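Local atomic coordinates of autophagy protein 5 (Saccharomyces cerevisiae, PDB entry 2DYO), a protein that takes part in autophagic vesicle formation and cytoplasm-to-vacuole transport, and is required for the selective degradation of the nucleus and of mitochondria. Residues D127-P130 with P131-P135; R44-L48 with V49-P53. One frame throughout, in Å; residues are numbered along the deposited sequence.

Contact 1. Residues D127-P130 with P131-P135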
loop_
_atom_site.group_PDB
_atom_site.type_symbol
_atom_site.label_atom_id
_atom_site.label_comp_id
_atom_site.label_asym_id
_atom_site.label_seq_id
_atom_site.Cartn_x
_atom_site.Cartn_y
_atom_site.Cartn_z
ATOM N N ASP A 127 -8.659 -2.205 -24.506
ATOM C CA ASP A 127 -7.628 -2.608 -25.456
ATOM C C ASP A 127 -6.396 -1.722 -25.348
ATOM O O ASP A 127 -5.265 -2.200 -25.437
ATOM C CB ASP A 127 -8.173 -2.555 -26.887
ATOM C CG ASP A 127 -9.216 -3.624 -27.153
ATOM O OD1 ASP A 127 -8.887 -4.823 -27.017
ATOM O OD2 ASP A 127 -10.362 -3.268 -27.498
ATOM N N SER A 128 -6.620 -0.426 -25.163
ATOM C CA SER A 128 -5.520 0.519 -25.037
ATOM C C SER A 128 -5.140 0.673 -23.569
ATOM O O SER A 128 -5.729 1.473 -22.838
ATOM C CB SER A 128 -5.913 1.877 -25.629
ATOM O OG SER A 128 -7.064 2.406 -24.995
ATOM N N LEU A 129 -4.157 -0.110 -23.140
ATOM C CA LEU A 129 -3.692 -0.069 -21.760
ATOM C C LEU A 129 -3.216 1.339 -21.418
ATOM O O LEU A 129 -2.444 1.939 -22.166
ATOM C CB LEU A 129 -2.556 -1.073 -21.568
ATOM C CG LEU A 129 -2.036 -1.307 -20.150
ATOM C CD1 LEU A 129 -3.171 -1.741 -19.232
ATOM C CD2 LEU A 129 -0.955 -2.371 -20.198
ATOM N N PRO A 130 -3.684 1.889 -20.286
ATOM C CA PRO A 130 -3.312 3.234 -19.839
ATOM C C PRO A 130 -1.822 3.400 -19.535
ATOM O O PRO A 130 -1.147 2.457 -19.115
ATOM C CB PRO A 130 -4.175 3.436 -18.594
ATOM C CG PRO A 130 -5.372 2.593 -18.873
ATOM C CD PRO A 130 -4.755 1.341 -19.437
ATOM N N PRO A 131 -1.299 4.619 -19.731
ATOM C CA PRO A 131 0.107 4.957 -19.495
ATOM C C PRO A 131 0.634 4.630 -18.098
ATOM O O PRO A 131 0.095 5.092 -17.094
ATOM C CB PRO A 131 0.156 6.457 -19.804
ATOM C CG PRO A 131 -1.251 6.917 -19.509
ATOM C CD PRO A 131 -2.066 5.815 -20.121
ATOM N N THR A 132 1.698 3.829 -18.067
ATOM C CA THR A 132 2.382 3.389 -16.848
ATOM C C THR A 132 1.630 2.335 -16.035
ATOM O O THR A 132 2.151 1.820 -15.043
ATOM C CB THR A 132 2.722 4.574 -15.906
ATOM O OG1 THR A 132 1.551 4.978 -15.188
ATOM C CG2 THR A 132 3.265 5.754 -16.707
ATOM N N ILE A 133 0.413 2.006 -16.455
ATOM C CA ILE A 133 -0.375 1.012 -15.739
ATOM C C ILE A 133 0.020 -0.423 -16.085
ATOM O O ILE A 133 0.022 -0.818 -17.254
ATOM C CB ILE A 133 -1.886 1.181 -16.021
ATOM C CG1 ILE A 133 -2.393 2.481 -15.388
ATOM C CG2 ILE A 133 -2.658 -0.026 -15.492
ATOM C CD1 ILE A 133 -2.257 2.536 -13.872
ATOM N N ILE A 134 0.366 -1.193 -15.059
ATOM C CA ILE A 134 0.718 -2.594 -15.236
ATOM C C ILE A 134 -0.608 -3.336 -15.146
ATOM O O ILE A 134 -1.268 -3.297 -14.110
ATOM C CB ILE A 134 1.620 -3.110 -14.100
ATOM C CG1 ILE A 134 2.902 -2.280 -14.026
ATOM C CG2 ILE A 134 1.933 -4.585 -14.320
ATOM C CD1 ILE A 134 3.800 -2.676 -12.864
ATOM N N PRO A 135 -1.013 -4.022 -16.225
ATOM C CA PRO A 135 -2.279 -4.763 -16.233
ATOM C C PRO A 135 -2.348 -5.901 -15.212
ATOM O O PRO A 135 -1.323 -6.434 -14.788
ATOM C CB PRO A 135 -2.375 -5.261 -17.677
ATOM C CG PRO A 135 -0.937 -5.489 -18.043
ATOM C CD PRO A 135 -0.250 -4.265 -17.465
#

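Contact 2. Residues R44-L48 with V49-P53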
loop_
_atom_site.group_PDB
_atom_site.type_symbol
_atom_site.label_atom_id
_atom_site.label_comp_id
_atom_site.label_asym_id
_atom_site.label_seq_id
_atom_site.Cartn_x
_atom_site.Cartn_y
_atom_site.Cartn_z
ATOM N N ARG A 44 -4.067 -2.303 4.909
ATOM C CA ARG A 44 -3.364 -1.201 4.272
ATOM C C ARG A 44 -2.092 -1.813 3.679
ATOM O O ARG A 44 -1.623 -1.406 2.619
ATOM C CB ARG A 44 -2.989 -0.133 5.303
ATOM C CG ARG A 44 -3.998 1.010 5.427
ATOM C CD ARG A 44 -3.600 1.945 6.562
ATOM N NE ARG A 44 -4.306 3.221 6.526
ATOM C CZ ARG A 44 -3.881 4.290 5.860
ATOM N NH1 ARG A 44 -4.588 5.412 5.883
ATOM N NH2 ARG A 44 -2.746 4.240 5.170
ATOM N N GLU A 45 -1.555 -2.818 4.367
ATOM C CA GLU A 45 -0.329 -3.468 3.922
ATOM C C GLU A 45 -0.550 -4.702 3.047
ATOM O O GLU A 45 -0.293 -5.835 3.469
ATOM C CB GLU A 45 0.527 -3.861 5.129
ATOM C CG GLU A 45 0.889 -2.711 6.065
ATOM C CD GLU A 45 1.957 -1.780 5.512
ATOM O OE1 GLU A 45 2.505 -1.002 6.318
ATOM O OE2 GLU A 45 2.248 -1.810 4.292
ATOM N N THR A 46 -1.026 -4.474 1.827
ATOM C CA THR A 46 -1.230 -5.560 0.875
ATOM C C THR A 46 -1.471 -4.932 -0.488
ATOM O O THR A 46 -1.358 -3.716 -0.631
ATOM C CB THR A 46 -2.438 -6.458 1.268
ATOM O OG1 THR A 46 -2.424 -7.649 0.466
ATOM C CG2 THR A 46 -3.764 -5.724 1.046
ATOM N N TYR A 47 -1.781 -5.752 -1.488
ATOM C CA TYR A 47 -2.053 -5.243 -2.830
ATOM C C TYR A 47 -3.493 -5.578 -3.215
ATOM O O TYR A 47 -4.012 -6.634 -2.838
ATOM C CB TYR A 47 -1.140 -5.891 -3.878
ATOM C CG TYR A 47 0.334 -5.561 -3.766
ATOM C CD1 TYR A 47 0.784 -4.238 -3.758
ATOM C CD2 TYR A 47 1.284 -6.578 -3.744
ATOM C CE1 TYR A 47 2.152 -3.947 -3.739
ATOM C CE2 TYR A 47 2.641 -6.299 -3.724
ATOM C CZ TYR A 47 3.072 -4.990 -3.725
ATOM O OH TYR A 47 4.426 -4.738 -3.736
ATOM N N LEU A 48 -4.121 -4.702 -3.992
ATOM C CA LEU A 48 -5.494 -4.934 -4.432
ATOM C C LEU A 48 -5.591 -6.208 -5.264
ATOM O O LEU A 48 -6.600 -6.898 -5.258
ATOM C CB LEU A 48 -5.994 -3.742 -5.266
ATOM C CG LEU A 48 -6.256 -2.423 -4.525
ATOM C CD1 LEU A 48 -6.547 -1.323 -5.546
ATOM C CD2 LEU A 48 -7.420 -2.587 -3.570
ATOM N N VAL A 49 -4.522 -6.499 -5.992
ATOM C CA VAL A 49 -4.463 -7.670 -6.849
ATOM C C VAL A 49 -4.591 -8.996 -6.089
ATOM O O VAL A 49 -4.919 -10.033 -6.675
ATOM C CB VAL A 49 -3.184 -7.620 -7.692
ATOM C CG1 VAL A 49 -2.078 -8.429 -7.057
ATOM C CG2 VAL A 49 -3.491 -8.030 -9.119
ATOM N N ASN A 50 -4.363 -8.968 -4.780
ATOM C CA ASN A 50 -4.507 -10.179 -3.977
ATOM C C ASN A 50 -5.981 -10.577 -3.839
ATOM O O ASN A 50 -6.305 -11.622 -3.258
ATOM C CB ASN A 50 -3.893 -9.968 -2.593
ATOM C CG ASN A 50 -2.383 -9.959 -2.643
ATOM O OD1 ASN A 50 -1.707 -9.548 -1.699
ATOM N ND2 ASN A 50 -1.842 -10.439 -3.754
ATOM N N TYR A 51 -6.872 -9.749 -4.379
ATOM C CA TYR A 51 -8.294 -10.039 -4.302
ATOM C C TYR A 51 -8.926 -10.472 -5.625
ATOM O O TYR A 51 -10.148 -10.569 -5.730
ATOM C CB TYR A 51 -9.038 -8.833 -3.710
ATOM C CG TYR A 51 -8.555 -8.530 -2.312
ATOM C CD1 TYR A 51 -7.369 -7.827 -2.105
ATOM C CD2 TYR A 51 -9.193 -9.079 -1.203
ATOM C CE1 TYR A 51 -6.823 -7.695 -0.830
ATOM C CE2 TYR A 51 -8.659 -8.954 0.074
ATOM C CZ TYR A 51 -7.468 -8.264 0.251
ATOM O OH TYR A 51 -6.907 -8.197 1.501
ATOM N N MET A 52 -8.100 -10.744 -6.631
ATOM C CA MET A 52 -8.624 -11.191 -7.918
ATOM C C MET A 52 -9.321 -12.548 -7.806
ATOM O O MET A 52 -10.368 -12.767 -8.422
ATOM C CB MET A 52 -7.506 -11.264 -8.963
ATOM C CG MET A 52 -6.998 -9.902 -9.392
ATOM S SD MET A 52 -8.349 -8.738 -9.703
ATOM C CE MET A 52 -9.179 -9.509 -11.089
ATOM N N PRO A 53 -8.746 -13.483 -7.028
ATOM C CA PRO A 53 -9.381 -14.799 -6.881
ATOM C C PRO A 53 -10.798 -14.653 -6.329
ATOM O O PRO A 53 -11.737 -15.297 -6.803
ATOM C CB PRO A 53 -8.454 -15.520 -5.904
ATOM C CG PRO A 53 -7.111 -14.954 -6.255
ATOM C CD PRO A 53 -7.419 -13.473 -6.385
#

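Contact 1. Residues D127-P130 with P131-P135
Leu-129 and Pro-135 meet at about a right angle, and here the packing is tight: Leu-129 CD2 lies 3.4 Å from Pro-135 CD, closer than usual van der Waals contact. With Leu-129 CG trans to the backbone nitrogen (chi1 -173°), both methyls reach the later residues; CD2 comes within 3.5 Å of the Ile-133 carbonyl O, while CD1 faces Ile-133 CG2 at 4.1 Å. Shortening Leu-129 to an alanine would probably open a gap against the Pro-135 ring and leave that side of Ile-133 less well packed. The chain comes back on itself through a type II beta turn from Pro-130 to Ile-133, closed by the hydrogen bond from Ile-133 N to Pro-130 O (3.1 Å). Pro-131 suits the second position, since its ring holds phi at -55°, close to the -60° the turn wants there. Thr-132 follows with a phi of 74°, unusual for a residue with a beta carbon. Ile-133 is buried, its CG1 3.8 Å from Pro-130 CB, and Trp-76 and Pro-83 pack against both residues. On the looser, solvent side, Pro-131 and Thr-132 form the exposed bend, and the CB of Thr-132 leaves the backbone pointing away from the residues before the turn.

Contact 2. Residues R44-L48 with V49-P53
Tyr-47 and Leu-48 offer their carbonyls to the residues three places on. Asn-50 N donates to Tyr-47 O at 3.1 Å and Tyr-51 N to Leu-48 O at 3.0 Å, the i to i+3 pattern of a 3-10 turn. The buried Tyr-47 N, by contrast, finds no partner. Among the polar side chains, Thr-46 and Asn-50 run past each other in opposite senses, bringing Thr-46 OG1 3.0 Å from Asn-50 OD1. The Tyr-51 ring presents its edge to the turn: CD1 lies 3.4 Å from Leu-48 O, and CE1 is 3.6 Å from Tyr-47 O. Its hydroxyl is hydrogen-bonded to the backbone of another protein's chain. Apolar contact is lighter. Tyr-51 CE1 passes 4.1 Å from Thr-46 CG2, and Val-49 CG1 lies 4.2 Å from Tyr-47 CB; the Tyr-47 ring, with CG anti to the carbonyl carbon (chi1 -66°), turns off to meet Phe-276 edge-to-face. Tyr-51 sits at the N-cap position of helix 52-59, and the 3-10 turn joins strand 37-43 to that helix: the step from beta-hairpin to helix that is characteristic of the ubiquitin fold, here in the UblA domain.

Overall arrangement
Contact 1 is a surface contact and contact 2 a buried one, their centres 19 Å apart and their nearest atoms about 6 Å apart without touching. Each follows a strand of the same sheet: 118-126 leads into contact 1, 37-43 into contact 2. Both also meet the start of helix 142-159, contact 1 through Pro-135 and Gln-142, contact 2 through packing on Ala-143, and both touch Trp-86. Their chemistry differs with place. The exposed loop depends on prolines and aliphatic side chains laid over strand 74-79, with a single closing backbone bond. The interior turn uses two successive backbone hydrogen bonds together with polar and aromatic side chains, some reaching another protein's chain.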